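Local coordinates for pectate lyase (Paenibacillus sp. 0602, PDB 5GT5), which cleaves polygalacturonate and partly methylated pectins at internal bonds by an eliminative mechanism, probably with calcium as cofactor, at residues A75-A80 and V91-V96; D133-W138 and N149-I154; H166-K171 and W190-G195. The protein carries 1 engineered substitution. All coordinates share one frame; numbering follows the deposited sequence.

Contact 1 (A75-A80 and V91-V96); sequences AKHNDA and VSKITV
The imidazole of His-77 has the aliphatic end of Lys-93 over one face and the carbonyl of Ser-92 at its edge. The two segments border one wall of the parallel beta-helix of pectate lyases. CE of Lys-93 stands 3.9 Å from the ring centroid of His-77 and 28° off the ring normal, a CH-pi contact. The bend at chi3 (-81°) brings CE to this place. In the ring plane, CD2 of His-77 meets O of Ser-92 at 3.7 Å. Also near that plane, the backbone N of Asn-78 donates to ND1 of His-77 over 2.8 Å, fixing the rotation of the ring. With ND1 accepting, the proton of a neutral ring would sit on NE2, and the nearby ammonium of Lys-93 would probably disfavour a second one. Trp-151 adds an edge-to-face ring contact to His-77.

The frame is a short antiparallel pairing of strand 74-76 with 92-97, at the margin of an otherwise parallel sheet. Ala-75 and Lys-93 form a hydrogen-bonded pair, their side chains on the same face: Ala-75 N lies 2.9 Å from Lys-93 O, and Lys-93 N lies 2.8 Å from Ala-75 O. Lys-76 and Ser-92 follow as a non-hydrogen-bonded pair. The serine hydroxyl turns to O of Leu-60, while strand 115-120 carries the sheet onward through backbone bonds to Ser-92 and Ile-94.

Beyond the strand, the pairing persists for one further bond, His-77 N to Val-91 O at 2.9 Å. Beside it CB of His-77 rests on CG1 of Val-91. As the chain turns away, NZ of Lys-76 bonds to O of His-77 and forms a salt bridge with OD1 of Asp-79 at 2.9 Å, meeting that oxygen from above the carboxylate plane.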
loop_
_atom_site.group_PDB
_atom_site.type_symbol
_atom_site.label_atom_id
_atom_site.label_comp_id
_atom_site.label_asym_id
_atom_site.label_seq_id
_atom_site.Cartn_x
_atom_site.Cartn_y
_atom_site.Cartn_z
ATOM N N ALA A 75 -13.460 -23.065 4.134
ATOM C CA ALA A 75 -14.090 -23.435 5.391
ATOM C C ALA A 75 -15.584 -23.478 5.164
ATOM O O ALA A 75 -16.090 -22.858 4.227
ATOM C CB ALA A 75 -13.774 -22.435 6.459
ATOM N N LYS A 76 -16.288 -24.192 6.024
ATOM C CA LYS A 76 -17.750 -24.183 5.964
ATOM C C LYS A 76 -18.258 -22.807 6.405
ATOM O O LYS A 76 -17.825 -22.272 7.431
ATOM C CB LYS A 76 -18.338 -25.261 6.885
ATOM C CG LYS A 76 -19.836 -25.437 6.700
ATOM C CD LYS A 76 -20.432 -26.431 7.704
ATOM C CE LYS A 76 -20.508 -25.803 9.102
ATOM N NZ LYS A 76 -21.448 -24.627 9.239
ATOM N N HIS A 77 -19.152 -22.223 5.606
ATOM C CA HIS A 77 -19.793 -20.962 5.992
ATOM C C HIS A 77 -21.006 -21.233 6.888
ATOM O O HIS A 77 -21.331 -22.395 7.164
ATOM C CB HIS A 77 -20.248 -20.224 4.726
ATOM C CG HIS A 77 -20.147 -18.728 4.822
ATOM N ND1 HIS A 77 -20.465 -18.015 5.967
ATOM C CD2 HIS A 77 -19.749 -17.812 3.910
ATOM C CE1 HIS A 77 -20.269 -16.732 5.745
ATOM N NE2 HIS A 77 -19.830 -16.580 4.508
ATOM N N ASN A 78 -21.671 -20.179 7.353
ATOM C CA ASN A 78 -22.916 -20.385 8.051
ATOM C C ASN A 78 -23.900 -21.141 7.172
ATOM O O ASN A 78 -23.978 -20.915 5.945
ATOM C CB ASN A 78 -23.496 -19.037 8.467
ATOM C CG ASN A 78 -22.618 -18.324 9.468
ATOM O OD1 ASN A 78 -22.182 -18.928 10.456
ATOM N ND2 ASN A 78 -22.346 -17.040 9.233
ATOM N N ASP A 79 -24.643 -22.041 7.802
ATOM C CA ASP A 79 -25.501 -22.981 7.097
ATOM C C ASP A 79 -26.593 -22.317 6.281
ATOM O O ASP A 79 -27.167 -21.313 6.707
ATOM C CB ASP A 79 -26.191 -23.889 8.119
ATOM C CG ASP A 79 -25.262 -24.936 8.697
ATOM O OD1 ASP A 79 -24.145 -25.126 8.166
ATOM O OD2 ASP A 79 -25.666 -25.567 9.693
ATOM N N ALA A 80 -26.885 -22.906 5.130
ATOM C CA ALA A 80 -28.089 -22.553 4.406
ATOM C C ALA A 80 -29.265 -23.091 5.213
ATOM O O ALA A 80 -29.279 -24.267 5.625
ATOM C CB ALA A 80 -28.049 -23.153 3.001
ATOM N N VAL A 91 -22.459 -24.106 1.596
ATOM C CA VAL A 91 -21.857 -22.823 1.225
ATOM C C VAL A 91 -20.490 -22.767 1.902
ATOM O O VAL A 91 -20.356 -23.076 3.082
ATOM C CB VAL A 91 -22.751 -21.641 1.687
ATOM C CG1 VAL A 91 -22.079 -20.313 1.436
ATOM C CG2 VAL A 91 -24.116 -21.684 0.981
ATOM N N SER A 92 -19.477 -22.383 1.144
ATOM C CA SER A 92 -18.119 -22.256 1.679
ATOM C C SER A 92 -17.714 -20.807 1.830
ATOM O O SER A 92 -18.327 -19.896 1.237
ATOM C CB SER A 92 -17.114 -22.920 0.738
ATOM O OG SER A 92 -17.365 -24.326 0.620
ATOM N N LYS A 93 -16.698 -20.591 2.657
ATOM C CA LYS A 93 -15.984 -19.320 2.707
ATOM C C LYS A 93 -14.540 -19.601 2.333
ATOM O O LYS A 93 -13.894 -20.452 2.941
ATOM C CB LYS A 93 -16.038 -18.696 4.098
ATOM C CG LYS A 93 -15.346 -17.349 4.118
ATOM C CD LYS A 93 -15.297 -16.737 5.509
ATOM C CE LYS A 93 -16.606 -16.074 5.828
ATOM N NZ LYS A 93 -16.537 -15.368 7.154
ATOM N N ILE A 94 -14.047 -18.896 1.314
ATOM C CA ILE A 94 -12.686 -19.101 0.812
ATOM C C ILE A 94 -11.874 -17.881 1.169
ATOM O O ILE A 94 -12.195 -16.766 0.742
ATOM C CB ILE A 94 -12.688 -19.306 -0.700
ATOM C CG1 ILE A 94 -13.590 -20.498 -1.092
ATOM C CG2 ILE A 94 -11.264 -19.503 -1.163
ATOM C CD1 ILE A 94 -13.985 -20.545 -2.538
ATOM N N THR A 95 -10.853 -18.079 2.007
ATOM C CA THR A 95 -10.072 -16.956 2.519
ATOM C C THR A 95 -8.704 -16.881 1.857
ATOM O O THR A 95 -7.853 -17.762 2.083
ATOM C CB THR A 95 -9.896 -17.029 4.046
ATOM O OG1 THR A 95 -11.188 -16.999 4.659
ATOM C CG2 THR A 95 -9.119 -15.823 4.552
ATOM N N VAL A 96 -8.498 -15.814 1.087
ATOM C CA VAL A 96 -7.234 -15.503 0.443
ATOM C C VAL A 96 -6.465 -14.643 1.414
ATOM O O VAL A 96 -6.840 -13.473 1.636
ATOM C CB VAL A 96 -7.513 -14.714 -0.855
ATOM C CG1 VAL A 96 -6.246 -14.268 -1.541
ATOM C CG2 VAL A 96 -8.357 -15.570 -1.831
#

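Contact 2 (D133-W138 and N149-I154); sequences DELWEW and NDWDYI
Leu-135 and Glu-137 reach across to Trp-151, Tyr-153 and Asn-149, joining two limbs of the loop that leads from strand 131-133 to strand 154-157 of the beta-helix. The limbs run in nearly opposite directions, and side chains carry most of the contact.

Along Leu-135, CB packs on CE1 of Tyr-153 at 3.4 Å. CG, anti to the backbone N (chi1 -161°), lies against CB of Trp-151 at 3.8 Å. CD1 reaches the same CB more loosely, and CD2 divides its contacts between O of Asp-152, 3.6 Å away, and CD1 of Tyr-153. Leu-135 and Tyr-153 pass each other pointing contrary ways. The carbonyl O of Leu-135 abuts the edge of the indole of Trp-151, 3.4 Å from CE3.

Glu-137 crosses both Trp-151 and Asn-149 at about a right angle. Its CD lies 3.6 Å from CH2 of Trp-151, and ND2 of Asn-149 donates to OE2 of Glu-137 over 2.8 Å, in the plane of its own amide but from above the carboxylate plane. The same ND2 sits over one face of Trp-151, toward the rim.

Asp-152, probably a calcium ligand, turns away from the contact and bonds through OD1 to N of Gly-175. The carboxylate of Glu-137 is buried, yet amply supplied with donors: OE2 also takes N of Leu-81, and OE1 takes N of Thr-82 and N of His-83. Four N-H groups, three of them backbone groups just ahead of helix 84-89, would probably stabilise it as an anion.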
loop_
_atom_site.group_PDB
_atom_site.type_symbol
_atom_site.label_atom_id
_atom_site.label_comp_id
_atom_site.label_asym_id
_atom_site.label_seq_id
_atom_site.Cartn_x
_atom_site.Cartn_y
_atom_site.Cartn_z
ATOM N N ASP A 133 -22.532 -16.019 -8.364
ATOM C CA ASP A 133 -23.959 -16.345 -8.345
ATOM C C ASP A 133 -24.280 -17.367 -7.266
ATOM O O ASP A 133 -23.376 -18.055 -6.745
ATOM C CB ASP A 133 -24.423 -16.874 -9.726
ATOM C CG ASP A 133 -25.916 -16.707 -9.974
ATOM O OD1 ASP A 133 -26.645 -16.140 -9.135
ATOM O OD2 ASP A 133 -26.359 -17.186 -11.052
ATOM N N GLU A 134 -25.576 -17.459 -6.949
ATOM C CA GLU A 134 -26.138 -18.478 -6.055
ATOM C C GLU A 134 -25.559 -18.427 -4.647
ATOM O O GLU A 134 -24.977 -19.389 -4.132
ATOM C CB GLU A 134 -26.063 -19.876 -6.711
ATOM C CG GLU A 134 -26.788 -19.892 -8.054
ATOM C CD GLU A 134 -26.921 -21.276 -8.697
ATOM O OE1 GLU A 134 -26.542 -22.303 -8.089
ATOM O OE2 GLU A 134 -27.392 -21.288 -9.854
ATOM N N LEU A 135 -25.704 -17.245 -4.060
ATOM C CA LEU A 135 -25.263 -16.969 -2.696
ATOM C C LEU A 135 -26.337 -16.159 -1.960
ATOM O O LEU A 135 -26.020 -15.387 -1.040
ATOM C CB LEU A 135 -23.906 -16.236 -2.681
ATOM C CG LEU A 135 -23.139 -16.294 -1.347
ATOM C CD1 LEU A 135 -22.701 -17.720 -1.002
ATOM C CD2 LEU A 135 -21.924 -15.402 -1.396
ATOM N N TRP A 136 -27.605 -16.359 -2.340
ATOM C CA TRP A 136 -28.738 -15.729 -1.656
ATOM C C TRP A 136 -29.734 -16.800 -1.252
ATOM O O TRP A 136 -29.922 -17.773 -1.982
ATOM C CB TRP A 136 -29.427 -14.689 -2.555
ATOM C CG TRP A 136 -30.695 -14.079 -1.942
ATOM C CD1 TRP A 136 -30.781 -12.952 -1.161
ATOM C CD2 TRP A 136 -32.028 -14.595 -2.057
ATOM N NE1 TRP A 136 -32.098 -12.733 -0.797
ATOM C CE2 TRP A 136 -32.880 -13.725 -1.328
ATOM C CE3 TRP A 136 -32.583 -15.715 -2.711
ATOM C CZ2 TRP A 136 -34.255 -13.947 -1.235
ATOM C CZ3 TRP A 136 -33.947 -15.928 -2.631
ATOM C CH2 TRP A 136 -34.763 -15.067 -1.889
ATOM N N GLU A 137 -30.383 -16.621 -0.101
ATOM C CA GLU A 137 -31.575 -17.394 0.272
ATOM C C GLU A 137 -32.481 -16.492 1.076
ATOM O O GLU A 137 -32.067 -15.446 1.540
ATOM C CB GLU A 137 -31.214 -18.673 1.036
ATOM C CG GLU A 137 -30.672 -18.410 2.446
ATOM C CD GLU A 137 -30.511 -19.689 3.241
ATOM O OE1 GLU A 137 -30.618 -20.794 2.639
ATOM O OE2 GLU A 137 -30.277 -19.587 4.464
ATOM N N TRP A 138 -33.743 -16.896 1.175
ATOM C CA TRP A 138 -34.759 -16.173 1.928
ATOM C C TRP A 138 -34.437 -16.156 3.425
ATOM O O TRP A 138 -33.963 -17.141 3.992
ATOM C CB TRP A 138 -36.092 -16.878 1.633
ATOM C CG TRP A 138 -37.295 -16.378 2.408
ATOM C CD1 TRP A 138 -37.780 -16.889 3.580
ATOM C CD2 TRP A 138 -38.178 -15.301 2.037
ATOM N NE1 TRP A 138 -38.914 -16.201 3.959
ATOM C CE2 TRP A 138 -39.182 -15.226 3.031
ATOM C CE3 TRP A 138 -38.226 -14.416 0.956
ATOM C CZ2 TRP A 138 -40.210 -14.276 2.996
ATOM C CZ3 TRP A 138 -39.277 -13.468 0.895
ATOM C CH2 TRP A 138 -40.247 -13.405 1.925
ATOM N N ASN A 149 -26.871 -15.065 8.115
ATOM C CA ASN A 149 -25.931 -15.884 7.338
ATOM C C ASN A 149 -24.586 -15.218 7.067
ATOM O O ASN A 149 -23.546 -15.897 6.981
ATOM C CB ASN A 149 -26.543 -16.289 5.999
ATOM C CG ASN A 149 -27.723 -17.227 6.154
ATOM O OD1 ASN A 149 -28.346 -17.297 7.235
ATOM N ND2 ASN A 149 -28.040 -17.952 5.083
ATOM N N ASP A 150 -24.609 -13.905 6.896
ATOM C CA ASP A 150 -23.389 -13.122 6.646
ATOM C C ASP A 150 -22.662 -13.588 5.391
ATOM O O ASP A 150 -21.434 -13.607 5.356
ATOM C CB ASP A 150 -22.441 -13.148 7.862
ATOM C CG ASP A 150 -23.054 -12.543 9.112
ATOM O OD1 ASP A 150 -23.957 -11.679 9.022
ATOM O OD2 ASP A 150 -22.617 -12.934 10.210
ATOM N N TRP A 151 -23.408 -14.006 4.366
ATOM C CA TRP A 151 -22.797 -14.375 3.093
ATOM C C TRP A 151 -22.638 -13.178 2.172
ATOM O O TRP A 151 -23.646 -12.532 1.831
ATOM C CB TRP A 151 -23.670 -15.391 2.349
ATOM C CG TRP A 151 -23.997 -16.703 3.020
ATOM C CD1 TRP A 151 -23.332 -17.334 4.055
ATOM C CD2 TRP A 151 -25.083 -17.557 2.655
ATOM N NE1 TRP A 151 -23.951 -18.543 4.339
ATOM C CE2 TRP A 151 -25.028 -18.689 3.505
ATOM C CE3 TRP A 151 -26.103 -17.472 1.700
ATOM C CZ2 TRP A 151 -25.943 -19.745 3.399
ATOM C CZ3 TRP A 151 -27.017 -18.508 1.606
ATOM C CH2 TRP A 151 -26.946 -19.617 2.469
ATOM N N ASP A 152 -21.405 -12.868 1.769
ATOM C CA ASP A 152 -21.096 -11.760 0.865
ATOM C C ASP A 152 -20.253 -12.322 -0.250
ATOM O O ASP A 152 -19.455 -13.232 -0.003
ATOM C CB ASP A 152 -20.277 -10.691 1.609
ATOM C CG ASP A 152 -20.816 -10.415 2.998
ATOM O OD1 ASP A 152 -21.755 -9.633 3.112
ATOM O OD2 ASP A 152 -20.281 -10.979 3.979
ATOM N N TYR A 153 -20.364 -11.838 -1.484
ATOM C CA TYR A 153 -19.529 -12.423 -2.525
ATOM C C TYR A 153 -18.039 -12.155 -2.301
ATOM O O TYR A 153 -17.228 -13.056 -2.403
ATOM C CB TYR A 153 -19.936 -11.940 -3.912
ATOM C CG TYR A 153 -21.177 -12.573 -4.440
ATOM C CD1 TYR A 153 -21.208 -13.954 -4.698
ATOM C CD2 TYR A 153 -22.286 -11.814 -4.754
ATOM C CE1 TYR A 153 -22.353 -14.537 -5.211
ATOM C CE2 TYR A 153 -23.437 -12.398 -5.276
ATOM C CZ TYR A 153 -23.438 -13.751 -5.509
ATOM O OH TYR A 153 -24.596 -14.324 -6.006
ATOM N N ILE A 154 -17.680 -10.906 -2.041
ATOM C CA ILE A 154 -16.266 -10.564 -1.800
ATOM C C ILE A 154 -16.210 -9.602 -0.631
ATOM O O ILE A 154 -16.949 -8.598 -0.605
ATOM C CB ILE A 154 -15.605 -9.902 -3.020
ATOM C CG1 ILE A 154 -15.650 -10.849 -4.219
ATOM C CG2 ILE A 154 -14.156 -9.514 -2.702
ATOM C CD1 ILE A 154 -15.097 -10.223 -5.519
#

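Contact 3 (H166-K171 and W190-G195); sequences HCVFNK and WSTFKG. Engineered in segment 166-171: Val-168 (natural residue Gly).
Among the ring contacts, His-166 and Trp-190 run alongside each other from neighbouring coils. CB of Trp-190 sits over the centre of the imidazole face, 3.5 Å from the ring centroid of His-166, a CH-pi contact; the indole itself is slid off the imidazole, planes 4° apart. An alanine in place of His-166 would probably leave that side of Trp-190 CB without its flat cover and open a gap beside the indole. Phe-169 and Phe-193 are likewise nearly parallel, at 2°, but displaced until little of one ring lies over the other, with CD1 of Phe-169 only 3.3 Å from CE2 of Phe-193. Phe-132 stacks on Phe-169, and Tyr-270 on Phe-193.

Such stacks of aromatic side chains, one from each coil, mark the parallel beta-helix, where Val-168 pairs with Thr-192 and Phe-169 with Phe-193 in parallel register between successive turns.

Hydrogen bonds zip the two backbones together. Thr-192 N donates to Cys-167 O at 2.9 Å, Phe-169 N to Thr-192 O at 2.8 Å, and Lys-194 N to Phe-169 O at 2.9 Å. Just ahead of the paired Val-168 and Thr-192, a side chain stands in for a carbonyl: OG of Ser-191, beside its own backbone N (chi1 -64°), accepts from N of Cys-167 at 3.1 Å and also bonds to O of Ser-189. At the other end, one water donates both to O of Asn-170 and to O of Lys-194, bridging the two segments beyond their last direct backbone bond.

On the face of Val-168, an engineered residue replacing glycine, CG2 touches CB of Thr-192 and CG1 approaches CE of Lys-194. That extended lysine passes alongside Asn-170, whose OD1 lies 3.3 Å from CE of Lys-194 while its ND2 bonds to O of Phe-132.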
loop_
_atom_site.group_PDB
_atom_site.type_symbol
_atom_site.label_atom_id
_atom_site.label_comp_id
_atom_site.label_asym_id
_atom_site.label_seq_id
_atom_site.Cartn_x
_atom_site.Cartn_y
_atom_site.Cartn_z
ATOM N N HIS A 166 -14.583 -6.084 -14.706
ATOM C CA HIS A 166 -15.291 -6.985 -15.627
ATOM C C HIS A 166 -15.843 -8.225 -14.924
ATOM O O HIS A 166 -15.814 -9.348 -15.437
ATOM C CB HIS A 166 -14.403 -7.362 -16.824
ATOM C CG HIS A 166 -14.333 -6.297 -17.877
ATOM N ND1 HIS A 166 -13.321 -5.363 -17.926
ATOM C CD2 HIS A 166 -15.170 -6.026 -18.905
ATOM C CE1 HIS A 166 -13.531 -4.559 -18.963
ATOM N NE2 HIS A 166 -14.657 -4.918 -19.551
ATOM N N CYS A 167 -16.406 -8.003 -13.749
ATOM C CA CYS A 167 -17.107 -9.062 -13.040
ATOM C C CYS A 167 -18.598 -8.799 -13.030
ATOM O O CYS A 167 -19.046 -7.677 -13.292
ATOM C CB CYS A 167 -16.596 -9.194 -11.596
ATOM S SG CYS A 167 -14.896 -9.836 -11.494
ATOM N N VAL A 168 -19.359 -9.852 -12.762
ATOM C CA VAL A 168 -20.815 -9.786 -12.642
ATOM C C VAL A 168 -21.246 -10.406 -11.328
ATOM O O VAL A 168 -20.751 -11.481 -10.964
ATOM C CB VAL A 168 -21.468 -10.519 -13.795
ATOM C CG1 VAL A 168 -23.006 -10.590 -13.630
ATOM C CG2 VAL A 168 -21.157 -9.771 -14.985
ATOM N N PHE A 169 -22.150 -9.720 -10.622
ATOM C CA PHE A 169 -22.644 -10.172 -9.324
ATOM C C PHE A 169 -24.154 -10.235 -9.379
ATOM O O PHE A 169 -24.794 -9.304 -9.866
ATOM C CB PHE A 169 -22.195 -9.207 -8.225
ATOM C CG PHE A 169 -20.705 -9.063 -8.113
ATOM C CD1 PHE A 169 -20.008 -8.192 -8.948
ATOM C CD2 PHE A 169 -20.002 -9.827 -7.195
ATOM C CE1 PHE A 169 -18.641 -8.044 -8.833
ATOM C CE2 PHE A 169 -18.621 -9.698 -7.078
ATOM C CZ PHE A 169 -17.938 -8.810 -7.896
ATOM N N ASN A 170 -24.698 -11.340 -8.872
ATOM C CA ASN A 170 -26.140 -11.559 -8.802
ATOM C C ASN A 170 -26.613 -11.343 -7.364
ATOM O O ASN A 170 -25.934 -10.659 -6.605
ATOM C CB ASN A 170 -26.453 -12.969 -9.314
ATOM C CG ASN A 170 -26.167 -13.128 -10.793
ATOM O OD1 ASN A 170 -27.044 -12.853 -11.635
ATOM N ND2 ASN A 170 -24.956 -13.581 -11.130
ATOM N N LYS A 171 -27.711 -11.951 -6.943
ATOM C CA LYS A 171 -28.208 -11.720 -5.588
ATOM C C LYS A 171 -27.265 -12.310 -4.551
ATOM O O LYS A 171 -26.693 -13.395 -4.736
ATOM C CB LYS A 171 -29.584 -12.381 -5.416
ATOM C CG LYS A 171 -30.728 -11.692 -6.136
ATOM C CD LYS A 171 -31.462 -10.772 -5.223
ATOM C CE LYS A 171 -32.309 -11.547 -4.172
ATOM N NZ LYS A 171 -32.768 -10.463 -3.245
ATOM N N TRP A 190 -16.032 -1.562 -14.630
ATOM C CA TRP A 190 -16.550 -2.338 -15.746
ATOM C C TRP A 190 -17.321 -3.565 -15.285
ATOM O O TRP A 190 -17.243 -4.625 -15.907
ATOM C CB TRP A 190 -15.405 -2.722 -16.733
ATOM C CG TRP A 190 -14.961 -1.524 -17.507
ATOM C CD1 TRP A 190 -13.829 -0.770 -17.307
ATOM C CD2 TRP A 190 -15.677 -0.897 -18.582
ATOM N NE1 TRP A 190 -13.803 0.283 -18.208
ATOM C CE2 TRP A 190 -14.917 0.210 -19.005
ATOM C CE3 TRP A 190 -16.856 -1.201 -19.258
ATOM C CZ2 TRP A 190 -15.334 1.046 -20.039
ATOM C CZ3 TRP A 190 -17.260 -0.366 -20.302
ATOM C CH2 TRP A 190 -16.504 0.737 -20.671
ATOM N N SER A 191 -18.068 -3.424 -14.198
ATOM C CA SER A 191 -18.751 -4.560 -13.565
ATOM C C SER A 191 -20.251 -4.375 -13.496
ATOM O O SER A 191 -20.740 -3.244 -13.450
ATOM C CB SER A 191 -18.163 -4.863 -12.175
ATOM O OG SER A 191 -16.790 -5.265 -12.314
ATOM N N THR A 192 -20.953 -5.498 -13.500
ATOM C CA THR A 192 -22.415 -5.506 -13.416
ATOM C C THR A 192 -22.849 -6.082 -12.083
ATOM O O THR A 192 -22.320 -7.120 -11.651
ATOM C CB THR A 192 -22.979 -6.376 -14.545
ATOM O OG1 THR A 192 -22.699 -5.718 -15.797
ATOM C CG2 THR A 192 -24.493 -6.552 -14.369
ATOM N N PHE A 193 -23.792 -5.392 -11.427
ATOM C CA PHE A 193 -24.413 -5.830 -10.193
ATOM C C PHE A 193 -25.894 -5.839 -10.494
ATOM O O PHE A 193 -26.438 -4.797 -10.850
ATOM C CB PHE A 193 -24.053 -4.838 -9.066
ATOM C CG PHE A 193 -22.564 -4.632 -8.890
ATOM C CD1 PHE A 193 -21.859 -3.727 -9.705
ATOM C CD2 PHE A 193 -21.867 -5.356 -7.921
ATOM C CE1 PHE A 193 -20.488 -3.540 -9.534
ATOM C CE2 PHE A 193 -20.495 -5.199 -7.761
ATOM C CZ PHE A 193 -19.793 -4.316 -8.566
ATOM N N LYS A 194 -26.524 -7.010 -10.415
ATOM C CA LYS A 194 -27.936 -7.113 -10.822
ATOM C C LYS A 194 -28.708 -8.007 -9.888
ATOM O O LYS A 194 -28.180 -8.854 -9.156
ATOM C CB LYS A 194 -28.080 -7.634 -12.254
ATOM C CG LYS A 194 -27.486 -8.995 -12.477
ATOM C CD LYS A 194 -27.613 -9.414 -13.952
ATOM C CE LYS A 194 -26.938 -10.730 -14.207
ATOM N NZ LYS A 194 -27.131 -11.125 -15.643
ATOM N N GLY A 195 -30.010 -7.802 -9.920
ATOM C CA GLY A 195 -30.924 -8.660 -9.194
ATOM C C GLY A 195 -31.421 -9.821 -10.023
ATOM O O GLY A 195 -30.883 -10.148 -11.101
HETATM O O HOH W 1 -26.513 -7.867 -7.133
#

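How the contacts relate
From the N terminus, contact 1 closes a loop around helix 84-89, contact 2 closes the loop leading into strand 154-157, and contact 3 joins neighbouring coils across 18 residues. The three follow in series, none nested or crossing. Contact 2 touches both others. Toward contact 1, ND2 of Asn-78 probably bonds to O of Asn-149, and NE1 of Trp-151 to O of Asn-78. Toward contact 3, OH of Tyr-153 probably bonds to O of Lys-171 at 2.6 Å. Contacts 1 and 3 remain about 10 Å apart at their nearest atoms. The loop limbs of 133-154 thus connect the loop following the antiparallel border strand with the coil pairing of 166-171 and 190-195.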